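Local coordinates for vascular protein tyrosine phosphatase 1 (Rattus norvegicus, PDB 3I36) that probably catalyses hydrolysis of phosphotyrosine in target proteins to tyrosine and phosphate, here represented by the catalytic domain of a class 3 receptor-type phosphatase, at residues Leu53-Gly57 against Val276-Met281; Val79-Ser85 against Arg280-Leu285; Pro199-Phe203 against Leu226-Tyr230. All blocks are in the same frame, centred on the assembly; numbering follows the deposited sequence.

Contact 1: Leu53-Gly57 against Val276-Met281; sequences LKLIG and VYDLRM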
loop_
_atom_site.group_PDB
_atom_site.type_symbol
_atom_site.label_atom_id
_atom_site.label_comp_id
_atom_site.label_asym_id
_atom_site.label_seq_id
_atom_site.Cartn_x
_atom_site.Cartn_y
_atom_site.Cartn_z
ATOM N N LEU A 53 4.083 10.588 15.857
ATOM C CA LEU A 53 4.291 9.345 15.134
ATOM C C LEU A 53 5.726 9.208 14.617
ATOM O O LEU A 53 6.143 8.119 14.221
ATOM C CB LEU A 53 3.318 9.267 13.962
ATOM C CG LEU A 53 1.856 9.035 14.369
ATOM C CD1 LEU A 53 0.952 9.197 13.170
ATOM C CD2 LEU A 53 1.694 7.653 14.990
ATOM N N LYS A 54 6.470 10.304 14.639
ATOM C CA LYS A 54 7.729 10.381 13.902
ATOM C C LYS A 54 8.675 9.207 14.147
ATOM O O LYS A 54 9.253 8.648 13.210
ATOM C CB LYS A 54 8.453 11.698 14.212
ATOM C CG LYS A 54 9.673 11.934 13.336
ATOM C CD LYS A 54 10.300 13.315 13.580
ATOM C CE LYS A 54 10.763 13.469 15.014
ATOM N NZ LYS A 54 11.331 14.825 15.278
ATOM N N LEU A 55 8.838 8.841 15.410
ATOM C CA LEU A 55 9.848 7.857 15.790
ATOM C C LEU A 55 9.269 6.465 15.904
ATOM O O LEU A 55 9.974 5.512 16.242
ATOM C CB LEU A 55 10.495 8.234 17.116
ATOM C CG LEU A 55 11.091 9.639 17.174
ATOM C CD1 LEU A 55 11.655 9.900 18.570
ATOM C CD2 LEU A 55 12.171 9.795 16.136
ATOM N N ILE A 56 7.983 6.328 15.626
ATOM C CA ILE A 56 7.379 5.026 15.818
ATOM C C ILE A 56 7.949 3.975 14.874
ATOM O O ILE A 56 7.954 4.148 13.647
ATOM C CB ILE A 56 5.866 5.056 15.679
ATOM C CG1 ILE A 56 5.271 6.123 16.616
ATOM C CG2 ILE A 56 5.299 3.676 15.989
ATOM C CD1 ILE A 56 5.755 6.039 18.054
ATOM N N GLY A 57 8.404 2.877 15.471
ATOM C CA GLY A 57 8.883 1.720 14.735
ATOM C C GLY A 57 10.320 1.834 14.251
ATOM O O GLY A 57 10.903 0.849 13.811
ATOM N N VAL A 276 -2.048 4.759 11.815
ATOM C CA VAL A 276 -0.749 5.091 11.251
ATOM C C VAL A 276 0.324 4.542 12.159
ATOM O O VAL A 276 1.330 4.028 11.694
ATOM C CB VAL A 276 -0.569 6.602 11.034
ATOM C CG1 VAL A 276 0.855 6.902 10.531
ATOM C CG2 VAL A 276 -1.638 7.097 10.034
ATOM N N TYR A 277 0.097 4.642 13.462
ATOM C CA TYR A 277 1.021 4.058 14.425
ATOM C C TYR A 277 1.275 2.588 14.093
ATOM O O TYR A 277 2.423 2.132 13.969
ATOM C CB TYR A 277 0.434 4.169 15.820
ATOM C CG TYR A 277 1.424 3.836 16.896
ATOM C CD1 TYR A 277 1.989 4.841 17.673
ATOM C CD2 TYR A 277 1.791 2.517 17.145
ATOM C CE1 TYR A 277 2.899 4.541 18.665
ATOM C CE2 TYR A 277 2.703 2.210 18.139
ATOM C CZ TYR A 277 3.250 3.232 18.892
ATOM O OH TYR A 277 4.162 2.940 19.873
ATOM N N ASP A 278 0.190 1.850 13.954
ATOM C CA ASP A 278 0.261 0.452 13.573
ATOM C C ASP A 278 1.033 0.270 12.259
ATOM O O ASP A 278 1.913 -0.577 12.156
ATOM C CB ASP A 278 -1.152 -0.087 13.419
ATOM C CG ASP A 278 -1.182 -1.576 13.216
ATOM O OD1 ASP A 278 -0.368 -2.292 13.835
ATOM O OD2 ASP A 278 -2.050 -2.020 12.453
ATOM N N LEU A 279 0.707 1.068 11.255
ATOM C CA LEU A 279 1.442 0.984 9.997
ATOM C C LEU A 279 2.928 1.190 10.223
ATOM O O LEU A 279 3.745 0.428 9.710
ATOM C CB LEU A 279 0.908 1.984 8.976
ATOM C CG LEU A 279 -0.558 1.757 8.592
ATOM C CD1 LEU A 279 -0.946 2.782 7.536
ATOM C CD2 LEU A 279 -0.781 0.333 8.094
ATOM N N ARG A 280 3.278 2.210 11.000
ATOM C CA ARG A 280 4.685 2.491 11.278
ATOM C C ARG A 280 5.387 1.361 12.025
ATOM O O ARG A 280 6.597 1.203 11.906
ATOM C CB ARG A 280 4.835 3.761 12.100
ATOM C CG ARG A 280 4.435 5.019 11.367
ATOM C CD ARG A 280 5.471 5.437 10.336
ATOM N NE ARG A 280 4.943 6.612 9.671
ATOM C CZ ARG A 280 5.018 7.839 10.165
ATOM N NH1 ARG A 280 5.658 8.057 11.311
ATOM N NH2 ARG A 280 4.453 8.850 9.509
ATOM N N MET A 281 4.636 0.595 12.802
ATOM C CA MET A 281 5.201 -0.559 13.487
ATOM C C MET A 281 5.461 -1.691 12.506
ATOM O O MET A 281 6.038 -2.718 12.873
ATOM C CB MET A 281 4.268 -1.039 14.602
ATOM C CG MET A 281 4.235 -0.121 15.800
ATOM S SD MET A 281 5.868 -0.022 16.538
ATOM C CE MET A 281 6.164 -1.748 16.929
HETATM O O HOH W 1 8.032 6.377 12.267
HETATM O O HOH W 2 8.333 3.038 11.280
#
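A type I beta turn, Leu53 to Ile56, closed by Ile56 N donating to Leu53 O at 2.9 Å, packs here on the C-terminal end of helix 272-280 in the catalytic domain of a receptor-type tyrosine phosphatase. Three residues account for most of the 403 Å² buried: Ile56 (92 Å²), Arg280 (85 Å²) and Leu53 (84 Å²). Ile56 points toward the helix and sets its CG2 over the face of Tyr277, 3.5 Å from the ring centroid and 9° off the ring normal, a well-centred CH-pi contact; its CD1 reaches Tyr277 CE1 at 3.3 Å, and CG2 also meets Met281 SD at 3.8 Å. Leu53 packs on Val276 and on the base of Tyr277, with CD1 3.5 Å from Val276 CG1 and CD2 3.8 Å from Tyr277 CB. Beyond these segments, Leu53 and Val276 both rest on Tyr293 of helix 290-305.

The Arg280 guanidinium reaches the carbonyl side of the turn, its NH1 within 3.0 Å of Leu53 O, but at an angle too poor for a hydrogen bond; NE and NH2 are satisfied by Met286 O and Val287 O. Water bridges the gap instead: water 1 accepts from Arg280 NH1 at 3.1 Å and lies 2.7 Å from Lys54 O and 2.6 Å from Ile56 O, while water 2 is 2.6 Å from both Ile56 O and Arg280 O. Gly57 CA lies 4.5 Å from Met281 CA, the nearest CA pair, and 3.7 Å from Arg280 O. No side chain would fit there: an ideal CB on Gly57 would lie 2.1 Å from Arg280 O.

Contact 2: Val79-Ser85 against Arg280-Leu285; sequences VLPYDIS and RMHRPL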
loop_
_atom_site.group_PDB
_atom_site.type_symbol
_atom_site.label_atom_id
_atom_site.label_comp_id
_atom_site.label_asym_id
_atom_site.label_seq_id
_atom_site.Cartn_x
_atom_site.Cartn_y
_atom_site.Cartn_z
ATOM N N VAL A 79 14.302 3.319 2.975
ATOM C CA VAL A 79 13.015 2.673 3.126
ATOM C C VAL A 79 13.224 1.180 3.149
ATOM O O VAL A 79 13.242 0.511 2.113
ATOM C CB VAL A 79 12.045 3.066 2.019
ATOM C CG1 VAL A 79 10.721 2.359 2.231
ATOM C CG2 VAL A 79 11.856 4.593 2.014
ATOM N N LEU A 80 13.438 0.668 4.350
ATOM C CA LEU A 80 13.799 -0.726 4.514
ATOM C C LEU A 80 12.752 -1.405 5.358
ATOM O O LEU A 80 12.333 -0.870 6.376
ATOM C CB LEU A 80 15.137 -0.842 5.227
ATOM C CG LEU A 80 16.250 -0.039 4.572
ATOM C CD1 LEU A 80 17.529 -0.254 5.354
ATOM C CD2 LEU A 80 16.429 -0.458 3.113
ATOM N N PRO A 81 12.367 -2.612 4.953
ATOM C CA PRO A 81 11.358 -3.365 5.694
ATOM C C PRO A 81 11.915 -3.791 7.049
ATOM O O PRO A 81 13.049 -4.263 7.137
ATOM C CB PRO A 81 11.133 -4.592 4.812
ATOM C CG PRO A 81 12.470 -4.766 4.053
ATOM C CD PRO A 81 12.818 -3.319 3.742
ATOM N N TYR A 82 11.118 -3.636 8.099
ATOM C CA TYR A 82 11.492 -4.187 9.386
ATOM C C TYR A 82 11.412 -5.702 9.317
ATOM O O TYR A 82 10.505 -6.257 8.698
ATOM C CB TYR A 82 10.572 -3.669 10.495
ATOM C CG TYR A 82 10.585 -2.171 10.587
ATOM C CD1 TYR A 82 11.791 -1.482 10.656
ATOM C CD2 TYR A 82 9.399 -1.440 10.613
ATOM C CE1 TYR A 82 11.826 -0.104 10.731
ATOM C CE2 TYR A 82 9.421 -0.051 10.693
ATOM C CZ TYR A 82 10.637 0.607 10.752
ATOM O OH TYR A 82 10.686 1.972 10.841
ATOM N N ASP A 83 12.376 -6.358 9.946
ATOM C CA ASP A 83 12.428 -7.813 9.978
ATOM C C ASP A 83 11.150 -8.384 10.558
ATOM O O ASP A 83 10.671 -9.431 10.138
ATOM C CB ASP A 83 13.594 -8.258 10.844
ATOM C CG ASP A 83 14.931 -7.867 10.252
ATOM O OD1 ASP A 83 15.056 -7.955 9.020
ATOM O OD2 ASP A 83 15.840 -7.455 11.003
ATOM N N ILE A 84 10.602 -7.692 11.541
ATOM C CA ILE A 84 9.481 -8.250 12.277
ATOM C C ILE A 84 8.237 -8.449 11.404
ATOM O O ILE A 84 7.361 -9.238 11.734
ATOM C CB ILE A 84 9.133 -7.364 13.493
ATOM C CG1 ILE A 84 8.233 -8.120 14.471
ATOM C CG2 ILE A 84 8.516 -6.049 13.040
ATOM C CD1 ILE A 84 8.174 -7.478 15.837
ATOM N N SER A 85 8.170 -7.735 10.287
ATOM C CA SER A 85 6.965 -7.729 9.479
ATOM C C SER A 85 7.273 -7.981 8.015
ATOM O O SER A 85 6.374 -7.958 7.178
ATOM C CB SER A 85 6.285 -6.360 9.599
ATOM O OG SER A 85 7.202 -5.334 9.228
ATOM N N ARG A 280 3.278 2.210 11.000
ATOM C CA ARG A 280 4.685 2.491 11.278
ATOM C C ARG A 280 5.387 1.361 12.025
ATOM O O ARG A 280 6.597 1.203 11.906
ATOM C CB ARG A 280 4.835 3.761 12.100
ATOM C CG ARG A 280 4.435 5.019 11.367
ATOM C CD ARG A 280 5.471 5.437 10.336
ATOM N NE ARG A 280 4.943 6.612 9.671
ATOM C CZ ARG A 280 5.018 7.839 10.165
ATOM N NH1 ARG A 280 5.658 8.057 11.311
ATOM N NH2 ARG A 280 4.453 8.850 9.509
ATOM N N MET A 281 4.636 0.595 12.802
ATOM C CA MET A 281 5.201 -0.559 13.487
ATOM C C MET A 281 5.461 -1.691 12.506
ATOM O O MET A 281 6.038 -2.718 12.873
ATOM C CB MET A 281 4.268 -1.039 14.602
ATOM C CG MET A 281 4.235 -0.121 15.800
ATOM S SD MET A 281 5.868 -0.022 16.538
ATOM C CE MET A 281 6.164 -1.748 16.929
ATOM N N HIS A 282 5.025 -1.520 11.261
ATOM C CA HIS A 282 5.201 -2.579 10.264
ATOM C C HIS A 282 6.115 -2.207 9.111
ATOM O O HIS A 282 6.677 -3.070 8.453
ATOM C CB HIS A 282 3.848 -3.049 9.753
ATOM C CG HIS A 282 3.099 -3.841 10.768
ATOM N ND1 HIS A 282 2.329 -3.254 11.747
ATOM C CD2 HIS A 282 3.060 -5.173 11.001
ATOM C CE1 HIS A 282 1.820 -4.193 12.521
ATOM N NE2 HIS A 282 2.248 -5.365 12.092
ATOM N N ARG A 283 6.260 -0.918 8.862
ATOM C CA ARG A 283 7.096 -0.483 7.761
ATOM C C ARG A 283 7.380 0.966 8.047
ATOM O O ARG A 283 6.521 1.667 8.565
ATOM C CB ARG A 283 6.327 -0.610 6.451
ATOM C CG ARG A 283 7.125 -0.316 5.188
ATOM C CD ARG A 283 6.348 -0.854 3.980
ATOM N NE ARG A 283 6.930 -0.456 2.698
ATOM C CZ ARG A 283 7.985 -1.048 2.138
ATOM N NH1 ARG A 283 8.589 -2.061 2.752
ATOM N NH2 ARG A 283 8.428 -0.625 0.966
ATOM N N PRO A 284 8.593 1.416 7.736
ATOM C CA PRO A 284 8.933 2.807 7.999
ATOM C C PRO A 284 8.069 3.733 7.179
ATOM O O PRO A 284 7.571 3.360 6.106
ATOM C CB PRO A 284 10.382 2.908 7.486
ATOM C CG PRO A 284 10.532 1.756 6.548
ATOM C CD PRO A 284 9.746 0.669 7.212
ATOM N N LEU A 285 7.883 4.936 7.710
ATOM C CA LEU A 285 7.418 6.072 6.931
ATOM C C LEU A 285 5.990 5.965 6.419
ATOM O O LEU A 285 5.562 6.799 5.634
ATOM C CB LEU A 285 8.362 6.288 5.747
ATOM C CG LEU A 285 9.769 6.703 6.153
ATOM C CD1 LEU A 285 10.693 6.659 4.967
ATOM C CD2 LEU A 285 9.742 8.104 6.788
HETATM O O HOH W 2 8.333 3.038 11.280
#
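At Arg280 the second segment offers its carbonyl: Arg280 O lies at the edge of the Tyr82 ring, 3.3 Å from CE2, and water 2 joins it to Tyr82 OH, at 2.6 Å from each. Met281 adds little, its O 4.2 Å from Ile84 CG2. His282 O lies 2.4 Å from Ser85 OG, a very short hydrogen bond whose proton may instead go to Asn103 OD1. Arg283 presents a guanidinium face to Val79, NH2 to CG1 4.0 Å, while its polar groups bond to Asn101 OD1 and to Ala246 O and Gly247 O of the probable substrate-binding loop. Pro284 places CD over the Tyr82 ring face, a CH-pi contact 3.9 Å from the centroid, and the same CD is 3.1 Å from Leu80 O. Leu285 closes with CD1 3.8 Å from Val79 CG2. The segment thus links helices 272-280 and 290-305 across the family's VLPYD sequence, whose Leu80 and Pro81 touch helix 63-66, while His282 and Arg283 pack on Met105 of strand 102-105.

Contact 3: Pro199-Phe203 against Leu226-Tyr230; sequences PLRQF and LVRDY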
loop_
_atom_site.group_PDB
_atom_site.type_symbol
_atom_site.label_atom_id
_atom_site.label_comp_id
_atom_site.label_asym_id
_atom_site.label_seq_id
_atom_site.Cartn_x
_atom_site.Cartn_y
_atom_site.Cartn_z
ATOM N N PRO A 199 -6.423 -15.452 -11.012
ATOM C CA PRO A 199 -6.504 -14.092 -11.523
ATOM C C PRO A 199 -5.762 -13.150 -10.610
ATOM O O PRO A 199 -5.509 -13.424 -9.434
ATOM C CB PRO A 199 -8.009 -13.772 -11.449
ATOM C CG PRO A 199 -8.689 -15.077 -11.237
ATOM C CD PRO A 199 -7.713 -15.897 -10.457
ATOM N N LEU A 200 -5.413 -12.013 -11.172
ATOM C CA LEU A 200 -4.925 -10.926 -10.373
ATOM C C LEU A 200 -5.466 -9.701 -11.042
ATOM O O LEU A 200 -5.475 -9.607 -12.267
ATOM C CB LEU A 200 -3.392 -10.908 -10.334
ATOM C CG LEU A 200 -2.845 -9.735 -9.512
ATOM C CD1 LEU A 200 -1.612 -10.133 -8.705
ATOM C CD2 LEU A 200 -2.549 -8.540 -10.409
ATOM N N ARG A 201 -5.981 -8.789 -10.234
ATOM C CA ARG A 201 -6.406 -7.516 -10.753
ATOM C C ARG A 201 -5.498 -6.464 -10.166
ATOM O O ARG A 201 -5.206 -6.467 -8.969
ATOM C CB ARG A 201 -7.861 -7.224 -10.353
ATOM C CG ARG A 201 -8.291 -5.804 -10.711
ATOM C CD ARG A 201 -9.791 -5.706 -10.790
ATOM N NE ARG A 201 -10.329 -6.652 -11.755
ATOM C CZ ARG A 201 -11.622 -6.922 -11.877
ATOM N NH1 ARG A 201 -12.500 -6.307 -11.092
ATOM N NH2 ARG A 201 -12.034 -7.807 -12.777
ATOM N N GLN A 202 -5.065 -5.555 -11.020
ATOM C CA GLN A 202 -4.194 -4.499 -10.617
ATOM C C GLN A 202 -4.973 -3.215 -10.743
ATOM O O GLN A 202 -5.470 -2.879 -11.819
ATOM C CB GLN A 202 -2.986 -4.426 -11.543
ATOM C CG GLN A 202 -2.033 -3.306 -11.192
ATOM C CD GLN A 202 -1.172 -2.947 -12.388
ATOM O OE1 GLN A 202 -1.644 -2.986 -13.521
ATOM N NE2 GLN A 202 0.086 -2.606 -12.145
ATOM N N PHE A 203 -5.087 -2.514 -9.631
ATOM C CA PHE A 203 -5.766 -1.234 -9.595
ATOM C C PHE A 203 -4.697 -0.184 -9.662
ATOM O O PHE A 203 -3.972 0.046 -8.698
ATOM C CB PHE A 203 -6.569 -1.118 -8.311
ATOM C CG PHE A 203 -7.610 -2.192 -8.172
ATOM C CD1 PHE A 203 -8.918 -1.972 -8.581
ATOM C CD2 PHE A 203 -7.268 -3.436 -7.683
ATOM C CE1 PHE A 203 -9.871 -2.965 -8.461
ATOM C CE2 PHE A 203 -8.210 -4.432 -7.565
ATOM C CZ PHE A 203 -9.517 -4.195 -7.948
ATOM N N LEU A 226 -13.597 0.391 -5.182
ATOM C CA LEU A 226 -13.457 -0.544 -6.301
ATOM C C LEU A 226 -12.595 -1.736 -5.903
ATOM O O LEU A 226 -12.936 -2.893 -6.166
ATOM C CB LEU A 226 -12.853 0.157 -7.517
ATOM C CG LEU A 226 -13.748 1.177 -8.218
ATOM C CD1 LEU A 226 -13.073 1.705 -9.472
ATOM C CD2 LEU A 226 -15.114 0.564 -8.550
ATOM N N VAL A 227 -11.472 -1.444 -5.256
ATOM C CA VAL A 227 -10.585 -2.496 -4.792
ATOM C C VAL A 227 -11.355 -3.422 -3.873
ATOM O O VAL A 227 -11.299 -4.646 -4.001
ATOM C CB VAL A 227 -9.377 -1.914 -4.038
ATOM C CG1 VAL A 227 -8.498 -3.024 -3.462
ATOM C CG2 VAL A 227 -8.576 -1.012 -4.952
ATOM N N ARG A 228 -12.072 -2.832 -2.931
ATOM C CA ARG A 228 -12.822 -3.607 -1.954
ATOM C C ARG A 228 -13.920 -4.441 -2.608
ATOM O O ARG A 228 -14.179 -5.585 -2.215
ATOM C CB ARG A 228 -13.391 -2.671 -0.886
ATOM C CG ARG A 228 -12.360 -2.356 0.204
ATOM C CD ARG A 228 -11.931 -3.666 0.803
ATOM N NE ARG A 228 -10.767 -3.573 1.674
ATOM C CZ ARG A 228 -10.091 -4.636 2.090
ATOM N NH1 ARG A 228 -10.476 -5.840 1.694
ATOM N NH2 ARG A 228 -9.034 -4.503 2.883
ATOM N N ASP A 229 -14.565 -3.865 -3.611
ATOM C CA ASP A 229 -15.600 -4.587 -4.325
ATOM C C ASP A 229 -15.022 -5.875 -4.894
ATOM O O ASP A 229 -15.604 -6.960 -4.772
ATOM C CB ASP A 229 -16.164 -3.726 -5.443
ATOM C CG ASP A 229 -17.380 -4.355 -6.086
ATOM O OD1 ASP A 229 -18.434 -4.415 -5.421
ATOM O OD2 ASP A 229 -17.268 -4.796 -7.245
ATOM N N TYR A 230 -13.857 -5.751 -5.515
ATOM C CA TYR A 230 -13.172 -6.910 -6.057
ATOM C C TYR A 230 -12.732 -7.874 -4.959
ATOM O O TYR A 230 -12.899 -9.080 -5.092
ATOM C CB TYR A 230 -11.966 -6.467 -6.879
ATOM C CG TYR A 230 -11.115 -7.596 -7.395
ATOM C CD1 TYR A 230 -11.511 -8.346 -8.495
ATOM C CD2 TYR A 230 -9.883 -7.879 -6.813
ATOM C CE1 TYR A 230 -10.715 -9.373 -8.981
ATOM C CE2 TYR A 230 -9.081 -8.896 -7.293
ATOM C CZ TYR A 230 -9.499 -9.638 -8.372
ATOM O OH TYR A 230 -8.690 -10.652 -8.840
#
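Tyr230 lays its ring beneath Arg201, whose CB stands over the face 3.7 Å from the ring centroid and 20° off the normal. This CH-pi contact belongs to the alpha/beta packing of the phosphatase domain, in which helix 218-231 covers one side of strand 196-205 in the large mixed sheet. The axes of the segments 199-203 and 226-230 run nearly antiparallel (171°) and approach to 9.9 Å, and 320 Å² is buried. Between the two segments the chain carries Asp210 of the WPD loop, a probable substrate-binding residue, though the contact itself lies away from that site.

Strand alternation selects the partners: the CA-to-CB bonds of Pro199, Arg201 and Phe203 point toward the helix, those of Leu200 and Gln202 away. From the helix, Val227 and Tyr230, three residues apart, provide the main apolar surface. Phe203 meets both: Val227 CG2 sits over its face, 3.8 Å from the Phe203 centroid and 20° off the normal, and the Phe203 edge turns toward the face of Tyr230 in an offset edge-to-face pair with centroids 5.7 Å apart and planes at 62°.

No hydrogen bond crosses the interface. Arg201 NE forms a salt bridge with Asp186 of the adjacent strand 182-191, while Arg201 NH1 lies 3.4 Å from Tyr230 CD1, and Tyr230 OH bonds to Tyr138 O, just before strand 139-142 on the other flank. Val227 also meets Phe254 of helix 249-267, extending the packing beyond this pair. At the edge of the Phe203 ring, CZ comes to 3.5 Å from Tyr230 CB.

In the fold
Contacts 1 and 2 form one continuous region. Their centres are 9 Å apart, they share Arg280, Met281 and water 2, and Gly57 O packs 3.1 Å from Tyr82 CZ. In sequence, 53-57 and 79-85 come first and both return to the end of helix 272-280 and the loop that follows; 199-203 and 226-230 fall in between. Contact 3 joins a strand and helix 23 residues apart, against 219 and 195 for contacts 1 and 2. It lies across the chain's centre, 27 Å from contact 1 and 25 Å from contact 2, centre to centre. One region ties N-terminal segments to the chain beside the probable substrate-binding loop; the other packs a helix on the sheet.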